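Local coordinates for protein HP0958 (Helicobacter pylori, PDB 3NA7) that probably acts in flagellar biogenesis as an export chaperone and post-transcriptional regulator, joining a kinked coiled-coil hairpin to a zinc-ribbon domain, at residues I184-S192 and P226-A234; Q9-I20 and I162-T173. All coordinates share one frame; numbering follows the deposited sequence.

Contact 1. Residues I184-S192 and P226-A234; sequences IRRWAKNTS and PYCGRILYA. With ZN (zinc ion), chain B.
The guanidinium of Arg230 receives the six-membered ring of Trp187 over one face, with Trp187 CZ3 3.7 Å from Arg230 NH2, while Thr191 lies at its edge. The two planes stand 70° apart, so the pair is not a parallel stack. One face of the indole carries the carbonyl O of Ile184 and the CB of Ala188, both offset toward the rim; at its edge lies the backbone carbon of Gly229. Thr191 OG1 is gripped side-on by two nitrogens of Arg230, NE and NH2, at 3.0 Å each and close to the guanidinium plane. A chi1 of 79° sets that oxygen between the backbone N and carbonyl carbon of Thr191, where it also donates to the carbonyl O of Ala188, the last residue of the helix. These bonds fix the rotation of the guanidinium, whose NH1 makes a weak hydrogen bond of 3.3 Å to Cys228 SG and would probably temper the charge on that thiolate. Cys228 SG binds the zinc ion, a site completed by Cys201, Cys204 and Cys225. The backbone joins in through Ile231 N, which donates to Ser192 O at 3.1 Å and leads into the pairing of strands 193-195 and 231-233. Arg230 is thus a second-shell residue tying the end of helix 175-188 to the second CxxC knuckle of a C4 zinc ribbon.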
loop_
_atom_site.group_PDB
_atom_site.type_symbol
_atom_site.label_atom_id
_atom_site.label_comp_id
_atom_site.label_asym_id
_atom_site.label_seq_id
_atom_site.Cartn_x
_atom_site.Cartn_y
_atom_site.Cartn_z
ATOM N N ILE A 184 -14.878 17.251 -23.205
ATOM C CA ILE A 184 -15.593 16.237 -22.430
ATOM C C ILE A 184 -14.644 15.214 -21.803
ATOM O O ILE A 184 -14.830 14.788 -20.658
ATOM C CB ILE A 184 -16.777 15.611 -23.236
ATOM C CG1 ILE A 184 -17.947 16.613 -23.252
ATOM C CG2 ILE A 184 -17.192 14.252 -22.631
ATOM C CD1 ILE A 184 -18.764 16.711 -24.555
ATOM N N ARG A 185 -13.606 14.846 -22.540
ATOM C CA ARG A 185 -12.639 13.861 -22.060
ATOM C C ARG A 185 -11.875 14.307 -20.788
ATOM O O ARG A 185 -11.520 13.474 -19.927
ATOM C CB ARG A 185 -11.679 13.488 -23.189
ATOM C CG ARG A 185 -10.670 12.447 -22.799
ATOM C CD ARG A 185 -9.958 11.872 -23.994
ATOM N NE ARG A 185 -8.683 11.283 -23.581
ATOM C CZ ARG A 185 -7.475 11.707 -23.954
ATOM N NH1 ARG A 185 -7.329 12.732 -24.786
ATOM N NH2 ARG A 185 -6.402 11.070 -23.504
ATOM N N ARG A 186 -11.637 15.614 -20.668
ATOM C CA ARG A 186 -11.048 16.190 -19.462
ATOM C C ARG A 186 -11.659 15.592 -18.190
ATOM O O ARG A 186 -10.924 15.090 -17.324
ATOM C CB ARG A 186 -11.216 17.707 -19.463
ATOM C CG ARG A 186 -10.402 18.414 -18.410
ATOM C CD ARG A 186 -10.459 19.910 -18.613
ATOM N NE ARG A 186 -10.010 20.640 -17.429
ATOM C CZ ARG A 186 -8.734 20.911 -17.150
ATOM N NH1 ARG A 186 -7.752 20.514 -17.960
ATOM N NH2 ARG A 186 -8.429 21.595 -16.057
ATOM N N TRP A 187 -12.991 15.625 -18.090
ATOM C CA TRP A 187 -13.699 15.094 -16.914
ATOM C C TRP A 187 -14.183 13.650 -17.070
ATOM O O TRP A 187 -14.163 12.890 -16.105
ATOM C CB TRP A 187 -14.861 16.014 -16.473
ATOM C CG TRP A 187 -16.059 16.044 -17.427
ATOM C CD1 TRP A 187 -16.287 16.946 -18.436
ATOM C CD2 TRP A 187 -17.184 15.139 -17.444
ATOM N NE1 TRP A 187 -17.471 16.652 -19.078
ATOM C CE2 TRP A 187 -18.044 15.558 -18.487
ATOM C CE3 TRP A 187 -17.549 14.020 -16.677
ATOM C CZ2 TRP A 187 -19.232 14.888 -18.792
ATOM C CZ3 TRP A 187 -18.744 13.362 -16.976
ATOM C CH2 TRP A 187 -19.557 13.789 -18.031
ATOM N N ALA A 188 -14.623 13.274 -18.269
ATOM C CA ALA A 188 -15.298 11.983 -18.462
ATOM C C ALA A 188 -14.362 10.834 -18.849
ATOM O O ALA A 188 -14.753 9.666 -18.814
ATOM C CB ALA A 188 -16.420 12.132 -19.492
ATOM N N LYS A 189 -13.130 11.178 -19.205
ATOM C CA LYS A 189 -12.101 10.211 -19.643
ATOM C C LYS A 189 -12.585 9.266 -20.763
ATOM O O LYS A 189 -12.949 9.720 -21.860
ATOM C CB LYS A 189 -11.485 9.418 -18.463
ATOM C CG LYS A 189 -11.612 10.049 -17.071
ATOM C CD LYS A 189 -10.616 11.167 -16.808
ATOM C CE LYS A 189 -10.694 11.594 -15.337
ATOM N NZ LYS A 189 -10.217 12.998 -15.145
ATOM N N ASN A 190 -12.594 7.963 -20.494
ATOM C CA ASN A 190 -12.943 7.002 -21.526
ATOM C C ASN A 190 -14.391 6.556 -21.445
ATOM O O ASN A 190 -14.762 5.529 -22.010
ATOM C CB ASN A 190 -11.985 5.812 -21.523
ATOM C CG ASN A 190 -10.553 6.219 -21.813
ATOM O OD1 ASN A 190 -10.275 7.041 -22.704
ATOM N ND2 ASN A 190 -9.629 5.646 -21.054
ATOM N N THR A 191 -15.201 7.333 -20.731
ATOM C CA THR A 191 -16.653 7.235 -20.829
ATOM C C THR A 191 -17.183 8.457 -21.576
ATOM O O THR A 191 -18.329 8.855 -21.385
ATOM C CB THR A 191 -17.343 7.131 -19.440
ATOM O OG1 THR A 191 -17.422 8.427 -18.836
ATOM C CG2 THR A 191 -16.582 6.163 -18.514
ATOM N N SER A 192 -16.321 9.064 -22.393
ATOM C CA SER A 192 -16.652 10.293 -23.149
ATOM C C SER A 192 -17.682 10.055 -24.238
ATOM O O SER A 192 -18.572 10.882 -24.436
ATOM C CB SER A 192 -15.391 10.912 -23.762
ATOM O OG SER A 192 -14.602 11.542 -22.759
ATOM N N PRO A 226 -28.354 15.085 -22.143
ATOM C CA PRO A 226 -28.737 16.338 -21.491
ATOM C C PRO A 226 -28.527 16.334 -19.972
ATOM O O PRO A 226 -28.623 17.385 -19.334
ATOM C CB PRO A 226 -30.221 16.464 -21.845
ATOM C CG PRO A 226 -30.694 15.037 -21.950
ATOM C CD PRO A 226 -29.522 14.266 -22.524
ATOM N N TYR A 227 -28.248 15.167 -19.391
ATOM C CA TYR A 227 -27.998 15.088 -17.946
ATOM C C TYR A 227 -26.529 15.224 -17.584
ATOM O O TYR A 227 -26.202 15.847 -16.563
ATOM C CB TYR A 227 -28.577 13.810 -17.345
ATOM C CG TYR A 227 -29.931 13.432 -17.910
ATOM C CD1 TYR A 227 -31.031 14.290 -17.785
ATOM C CD2 TYR A 227 -30.111 12.233 -18.580
ATOM C CE1 TYR A 227 -32.279 13.951 -18.312
ATOM C CE2 TYR A 227 -31.360 11.881 -19.107
ATOM C CZ TYR A 227 -32.439 12.740 -18.965
ATOM O OH TYR A 227 -33.675 12.390 -19.474
ATOM N N CYS A 228 -25.634 14.680 -18.409
ATOM C CA CYS A 228 -24.209 14.681 -18.033
ATOM C C CYS A 228 -23.237 15.243 -19.060
ATOM O O CYS A 228 -22.111 15.553 -18.712
ATOM C CB CYS A 228 -23.750 13.274 -17.647
ATOM S SG CYS A 228 -23.728 12.240 -19.077
ATOM N N GLY A 229 -23.647 15.353 -20.315
ATOM C CA GLY A 229 -22.842 16.068 -21.310
ATOM C C GLY A 229 -22.083 15.160 -22.260
ATOM O O GLY A 229 -21.486 15.628 -23.222
ATOM N N ARG A 230 -22.107 13.856 -21.991
ATOM C CA ARG A 230 -21.429 12.881 -22.839
ATOM C C ARG A 230 -21.975 12.860 -24.280
ATOM O O ARG A 230 -23.124 13.241 -24.525
ATOM C CB ARG A 230 -21.556 11.491 -22.200
ATOM C CG ARG A 230 -20.787 11.346 -20.891
ATOM C CD ARG A 230 -21.001 9.978 -20.271
ATOM N NE ARG A 230 -20.053 9.724 -19.193
ATOM C CZ ARG A 230 -20.312 9.936 -17.907
ATOM N NH1 ARG A 230 -21.501 10.390 -17.521
ATOM N NH2 ARG A 230 -19.393 9.672 -16.995
ATOM N N ILE A 231 -21.142 12.410 -25.219
ATOM C CA ILE A 231 -21.578 12.123 -26.572
ATOM C C ILE A 231 -22.306 10.766 -26.616
ATOM O O ILE A 231 -21.828 9.780 -26.047
ATOM C CB ILE A 231 -20.393 12.097 -27.552
ATOM C CG1 ILE A 231 -19.723 13.467 -27.625
ATOM C CG2 ILE A 231 -20.850 11.652 -28.951
ATOM C CD1 ILE A 231 -18.304 13.404 -28.164
ATOM N N LEU A 232 -23.456 10.744 -27.294
ATOM C CA LEU A 232 -24.325 9.561 -27.421
ATOM C C LEU A 232 -24.501 9.095 -28.864
ATOM O O LEU A 232 -24.650 9.911 -29.774
ATOM C CB LEU A 232 -25.718 9.871 -26.875
ATOM C CG LEU A 232 -26.041 9.641 -25.403
ATOM C CD1 LEU A 232 -27.448 10.145 -25.138
ATOM C CD2 LEU A 232 -25.911 8.176 -25.057
ATOM N N TYR A 233 -24.494 7.786 -29.074
ATOM C CA TYR A 233 -24.860 7.243 -30.378
ATOM C C TYR A 233 -25.548 5.887 -30.300
ATOM O O TYR A 233 -25.277 5.099 -29.398
ATOM C CB TYR A 233 -23.652 7.182 -31.320
ATOM C CG TYR A 233 -22.654 6.083 -31.046
ATOM C CD1 TYR A 233 -22.565 4.964 -31.880
ATOM C CD2 TYR A 233 -21.772 6.171 -29.972
ATOM C CE1 TYR A 233 -21.623 3.954 -31.636
ATOM C CE2 TYR A 233 -20.836 5.175 -29.720
ATOM C CZ TYR A 233 -20.764 4.071 -30.545
ATOM O OH TYR A 233 -19.824 3.098 -30.268
ATOM N N ALA A 234 -26.450 5.642 -31.244
ATOM C CA ALA A 234 -27.055 4.325 -31.414
ATOM C C ALA A 234 -26.103 3.446 -32.206
ATOM O O ALA A 234 -25.683 3.821 -33.300
ATOM C CB ALA A 234 -28.365 4.445 -32.141
HETATM ZN ZN ZN B . -25.706 10.856 -19.487
#

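Contact 2. Residues Q9-I20 and I162-T173; sequences QLIEISHLDKEI and IFKKKEDLVEKT
Leu16 sits as a knob in the hole formed by Ile162, Lys165, Lys166 and Leu169, and this is the tightly packed heart of the contact. Its CD1 lies 3.6 Å from Leu169 CD2, the two side chains crossing at about a right angle. One turn on, packing is closer than usual: Ile20 CG1 is 3.5 Å from Ile162 CG2, the branch that chi1 of Ile162 (-60°) places anti to its backbone N. Toward the other end, Ile13 CG1 slides past Leu169 CB in the opposite direction, 3.9 Å away. Buried charge is answered within the interface, since the extended Lys166 reaches the syn lone pair of Asp17 OD1 with NZ at 2.8 Å; Asp17 OD2 is also hydrogen-bonded to Tyr181 OH of helix 175-188. The exposed flank is looser. Here the charged ends of Glu19 and Lys165 stay 4.8 Å apart (OE2 to NZ), and Glu12 offers just its CB to Leu169. Where the chain leaves helix 91-171, Lys172 O accepts a weak hydrogen bond of 2.8 Å from Gln9 NE2. The axes of 9-20 and 162-171 pass 9.5 Å apart with 162° between their directions, and this one knob-into-hole is consistent with the protein's antiparallel coiled-coil hairpin.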
loop_
_atom_site.group_PDB
_atom_site.type_symbol
_atom_site.label_atom_id
_atom_site.label_comp_id
_atom_site.label_asym_id
_atom_site.label_seq_id
_atom_site.Cartn_x
_atom_site.Cartn_y
_atom_site.Cartn_z
ATOM N N GLN A 9 -15.352 9.490 -36.726
ATOM C CA GLN A 9 -13.978 9.937 -36.491
ATOM C C GLN A 9 -13.587 9.943 -35.027
ATOM O O GLN A 9 -12.488 9.547 -34.698
ATOM C CB GLN A 9 -13.736 11.309 -37.107
ATOM C CG GLN A 9 -13.186 11.232 -38.517
ATOM C CD GLN A 9 -13.120 12.596 -39.180
ATOM O OE1 GLN A 9 -14.123 13.306 -39.268
ATOM N NE2 GLN A 9 -11.938 12.958 -39.668
ATOM N N LEU A 10 -14.502 10.383 -34.169
ATOM C CA LEU A 10 -14.312 10.417 -32.720
ATOM C C LEU A 10 -14.356 9.034 -32.094
ATOM O O LEU A 10 -13.666 8.788 -31.093
ATOM C CB LEU A 10 -15.382 11.288 -32.049
ATOM C CG LEU A 10 -15.368 12.779 -32.393
ATOM C CD1 LEU A 10 -16.198 13.585 -31.393
ATOM C CD2 LEU A 10 -13.952 13.289 -32.419
ATOM N N ILE A 11 -15.175 8.141 -32.654
ATOM C CA ILE A 11 -15.194 6.749 -32.189
ATOM C C ILE A 11 -13.837 6.102 -32.440
ATOM O O ILE A 11 -13.276 5.517 -31.523
ATOM C CB ILE A 11 -16.381 5.906 -32.753
ATOM C CG1 ILE A 11 -17.702 6.381 -32.138
ATOM C CG2 ILE A 11 -16.186 4.387 -32.438
ATOM C CD1 ILE A 11 -18.956 6.075 -32.969
ATOM N N GLU A 12 -13.286 6.230 -33.648
ATOM C CA GLU A 12 -11.926 5.716 -33.891
ATOM C C GLU A 12 -10.915 6.310 -32.911
ATOM O O GLU A 12 -10.121 5.577 -32.346
ATOM C CB GLU A 12 -11.424 5.972 -35.315
ATOM C CG GLU A 12 -12.379 5.600 -36.441
ATOM C CD GLU A 12 -11.664 5.399 -37.771
ATOM O OE1 GLU A 12 -11.133 4.285 -37.999
ATOM O OE2 GLU A 12 -11.648 6.345 -38.588
ATOM N N ILE A 13 -10.934 7.629 -32.707
ATOM C CA ILE A 13 -9.947 8.239 -31.821
ATOM C C ILE A 13 -10.111 7.750 -30.376
ATOM O O ILE A 13 -9.125 7.448 -29.720
ATOM C CB ILE A 13 -9.957 9.791 -31.875
ATOM C CG1 ILE A 13 -9.555 10.279 -33.270
ATOM C CG2 ILE A 13 -8.994 10.389 -30.813
ATOM C CD1 ILE A 13 -10.170 11.613 -33.640
ATOM N N SER A 14 -11.356 7.680 -29.903
ATOM C CA SER A 14 -11.658 7.324 -28.520
ATOM C C SER A 14 -11.255 5.889 -28.225
ATOM O O SER A 14 -10.910 5.565 -27.086
ATOM C CB SER A 14 -13.143 7.509 -28.206
ATOM O OG SER A 14 -13.915 6.430 -28.725
ATOM N N HIS A 15 -11.290 5.037 -29.242
ATOM C CA HIS A 15 -10.797 3.670 -29.078
ATOM C C HIS A 15 -9.284 3.591 -28.911
ATOM O O HIS A 15 -8.786 2.738 -28.163
ATOM C CB HIS A 15 -11.308 2.728 -30.184
ATOM C CG HIS A 15 -12.700 2.234 -29.940
ATOM N ND1 HIS A 15 -13.696 2.303 -30.893
ATOM C CD2 HIS A 15 -13.271 1.701 -28.833
ATOM C CE1 HIS A 15 -14.820 1.832 -30.382
ATOM N NE2 HIS A 15 -14.588 1.453 -29.136
ATOM N N LEU A 16 -8.557 4.462 -29.607
ATOM C CA LEU A 16 -7.098 4.525 -29.454
ATOM C C LEU A 16 -6.711 5.122 -28.097
ATOM O O LEU A 16 -5.724 4.711 -27.501
ATOM C CB LEU A 16 -6.451 5.326 -30.582
ATOM C CG LEU A 16 -6.567 4.797 -32.016
ATOM C CD1 LEU A 16 -5.883 5.761 -32.949
ATOM C CD2 LEU A 16 -5.958 3.422 -32.179
ATOM N N ASP A 17 -7.488 6.081 -27.602
ATOM C CA ASP A 17 -7.280 6.580 -26.245
ATOM C C ASP A 17 -7.466 5.471 -25.201
ATOM O O ASP A 17 -6.663 5.357 -24.282
ATOM C CB ASP A 17 -8.185 7.770 -25.937
ATOM C CG ASP A 17 -7.638 9.087 -26.492
ATOM O OD1 ASP A 17 -6.401 9.277 -26.550
ATOM O OD2 ASP A 17 -8.458 9.947 -26.875
ATOM N N LYS A 18 -8.522 4.666 -25.356
ATOM C CA LYS A 18 -8.807 3.536 -24.459
ATOM C C LYS A 18 -7.712 2.496 -24.522
ATOM O O LYS A 18 -7.369 1.912 -23.492
ATOM C CB LYS A 18 -10.145 2.863 -24.790
ATOM C CG LYS A 18 -11.371 3.699 -24.531
ATOM C CD LYS A 18 -12.616 2.915 -24.933
ATOM C CE LYS A 18 -13.868 3.779 -24.894
ATOM N NZ LYS A 18 -15.115 2.975 -25.051
ATOM N N GLU A 19 -7.170 2.260 -25.720
ATOM C CA GLU A 19 -6.035 1.345 -25.884
ATOM C C GLU A 19 -4.842 1.796 -25.075
ATOM O O GLU A 19 -4.288 1.024 -24.301
ATOM C CB GLU A 19 -5.620 1.209 -27.350
ATOM C CG GLU A 19 -6.508 0.285 -28.168
ATOM C CD GLU A 19 -5.789 -0.289 -29.398
ATOM O OE1 GLU A 19 -4.982 -1.256 -29.259
ATOM O OE2 GLU A 19 -6.049 0.223 -30.505
ATOM N N ILE A 20 -4.432 3.046 -25.268
ATOM C CA ILE A 20 -3.338 3.618 -24.497
ATOM C C ILE A 20 -3.573 3.467 -22.995
ATOM O O ILE A 20 -2.688 3.019 -22.278
ATOM C CB ILE A 20 -3.067 5.085 -24.864
ATOM C CG1 ILE A 20 -2.571 5.157 -26.309
ATOM C CG2 ILE A 20 -2.062 5.708 -23.861
ATOM C CD1 ILE A 20 -2.417 6.523 -26.901
ATOM N N ILE A 162 0.452 3.557 -30.729
ATOM C CA ILE A 162 -0.966 3.944 -30.659
ATOM C C ILE A 162 -1.108 5.492 -30.729
ATOM O O ILE A 162 -1.869 5.998 -31.545
ATOM C CB ILE A 162 -1.709 3.333 -29.446
ATOM C CG1 ILE A 162 -1.670 1.777 -29.502
ATOM C CG2 ILE A 162 -3.163 3.774 -29.428
ATOM C CD1 ILE A 162 -1.921 1.063 -28.140
ATOM N N PHE A 163 -0.326 6.229 -29.943
ATOM C CA PHE A 163 -0.392 7.684 -29.980
ATOM C C PHE A 163 -0.069 8.267 -31.373
ATOM O O PHE A 163 -0.774 9.138 -31.856
ATOM C CB PHE A 163 0.482 8.331 -28.895
ATOM C CG PHE A 163 0.208 9.792 -28.725
ATOM C CD1 PHE A 163 -0.875 10.227 -27.953
ATOM C CD2 PHE A 163 1.000 10.736 -29.369
ATOM C CE1 PHE A 163 -1.147 11.584 -27.820
ATOM C CE2 PHE A 163 0.742 12.106 -29.241
ATOM C CZ PHE A 163 -0.330 12.525 -28.470
ATOM N N LYS A 164 0.986 7.770 -32.008
ATOM C CA LYS A 164 1.318 8.148 -33.386
ATOM C C LYS A 164 0.113 7.976 -34.336
ATOM O O LYS A 164 -0.134 8.842 -35.177
ATOM C CB LYS A 164 2.547 7.358 -33.857
ATOM C CG LYS A 164 2.863 7.418 -35.338
ATOM C CD LYS A 164 3.746 8.605 -35.715
ATOM C CE LYS A 164 4.100 8.551 -37.196
ATOM N NZ LYS A 164 3.987 9.907 -37.801
ATOM N N LYS A 165 -0.642 6.886 -34.171
ATOM C CA LYS A 165 -1.882 6.638 -34.934
ATOM C C LYS A 165 -2.941 7.675 -34.611
ATOM O O LYS A 165 -3.663 8.124 -35.498
ATOM C CB LYS A 165 -2.475 5.245 -34.636
ATOM C CG LYS A 165 -1.907 4.077 -35.470
ATOM C CD LYS A 165 -2.462 2.700 -35.006
ATOM C CE LYS A 165 -3.895 2.413 -35.508
ATOM N NZ LYS A 165 -4.451 1.120 -34.970
ATOM N N LYS A 166 -3.043 8.028 -33.329
ATOM C CA LYS A 166 -3.966 9.057 -32.882
ATOM C C LYS A 166 -3.644 10.399 -33.561
ATOM O O LYS A 166 -4.559 11.079 -34.043
ATOM C CB LYS A 166 -3.955 9.197 -31.354
ATOM C CG LYS A 166 -5.026 10.159 -30.820
ATOM C CD LYS A 166 -4.797 10.562 -29.355
ATOM C CE LYS A 166 -5.757 11.681 -28.995
ATOM N NZ LYS A 166 -5.959 11.838 -27.548
ATOM N N GLU A 167 -2.356 10.751 -33.620
ATOM C CA GLU A 167 -1.919 11.983 -34.266
ATOM C C GLU A 167 -2.466 12.017 -35.692
ATOM O O GLU A 167 -3.129 12.983 -36.082
ATOM C CB GLU A 167 -0.391 12.096 -34.289
ATOM C CG GLU A 167 0.267 12.266 -32.919
ATOM C CD GLU A 167 1.787 12.352 -32.986
ATOM O OE1 GLU A 167 2.427 11.504 -33.643
ATOM O OE2 GLU A 167 2.352 13.275 -32.379
ATOM N N ASP A 168 -2.204 10.943 -36.441
ATOM C CA ASP A 168 -2.657 10.798 -37.825
ATOM C C ASP A 168 -4.159 10.969 -37.946
ATOM O O ASP A 168 -4.613 11.747 -38.786
ATOM C CB ASP A 168 -2.225 9.452 -38.411
ATOM C CG ASP A 168 -0.717 9.340 -38.588
ATOM O OD1 ASP A 168 -0.034 10.388 -38.657
ATOM O OD2 ASP A 168 -0.205 8.194 -38.665
ATOM N N LEU A 169 -4.925 10.290 -37.092
ATOM C CA LEU A 169 -6.390 10.468 -37.075
ATOM C C LEU A 169 -6.861 11.893 -36.691
ATOM O O LEU A 169 -7.796 12.427 -37.291
ATOM C CB LEU A 169 -7.074 9.424 -36.188
ATOM C CG LEU A 169 -7.339 7.960 -36.625
ATOM C CD1 LEU A 169 -6.105 7.179 -37.160
ATOM C CD2 LEU A 169 -7.996 7.184 -35.471
ATOM N N VAL A 170 -6.217 12.504 -35.695
ATOM C CA VAL A 170 -6.648 13.817 -35.181
ATOM C C VAL A 170 -6.420 14.891 -36.249
ATOM O O VAL A 170 -7.227 15.785 -36.423
ATOM C CB VAL A 170 -5.886 14.224 -33.896
ATOM C CG1 VAL A 170 -6.097 15.710 -33.614
ATOM C CG2 VAL A 170 -6.342 13.382 -32.688
ATOM N N GLU A 171 -5.327 14.741 -36.971
ATOM C CA GLU A 171 -4.909 15.639 -38.011
ATOM C C GLU A 171 -5.950 15.708 -39.116
ATOM O O GLU A 171 -6.077 16.751 -39.760
ATOM C CB GLU A 171 -3.539 15.184 -38.553
ATOM C CG GLU A 171 -2.799 16.215 -39.394
ATOM C CD GLU A 171 -3.049 16.050 -40.880
ATOM O OE1 GLU A 171 -2.634 15.005 -41.419
ATOM O OE2 GLU A 171 -3.637 16.966 -41.516
ATOM N N LYS A 172 -6.698 14.618 -39.312
ATOM C CA LYS A 172 -7.765 14.556 -40.308
ATOM C C LYS A 172 -9.124 14.970 -39.747
ATOM O O LYS A 172 -10.114 14.906 -40.462
ATOM C CB LYS A 172 -7.927 13.136 -40.884
ATOM C CG LYS A 172 -6.711 12.471 -41.504
ATOM C CD LYS A 172 -7.127 11.084 -41.991
ATOM C CE LYS A 172 -6.017 10.032 -41.855
ATOM N NZ LYS A 172 -4.897 10.203 -42.838
ATOM N N THR A 173 -9.189 15.358 -38.474
ATOM C CA THR A 173 -10.483 15.660 -37.822
ATOM C C THR A 173 -10.723 17.172 -37.707
ATOM O O THR A 173 -9.833 17.914 -37.314
ATOM C CB THR A 173 -10.582 15.035 -36.400
ATOM O OG1 THR A 173 -10.181 13.663 -36.441
ATOM C CG2 THR A 173 -11.975 15.102 -35.886
#

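Overall arrangement
Contacts 1 and 2 illustrate how a long helical hairpin can be joined to a small metal-bound domain: their centres lie about 16 Å apart, on the same side of the chain's centre, and helix 175-188 follows helix 91-171 directly. Arg185 spans the two, its NH2 3.5 Å from Asp17 OD1 in a long, weak ion pair, while its NH1 comes close to Lys166 and forms a salt bridge with Glu182. Two further seams join 184-192 and 226-234 to helix 4-22: Asn190 O packs on Lys18 CE, and Tyr233 CZ lies 3.6 Å from Ile11 CD1. Contact 1 supplies one of the four zinc ligands, Cys228; contact 2 supplies none.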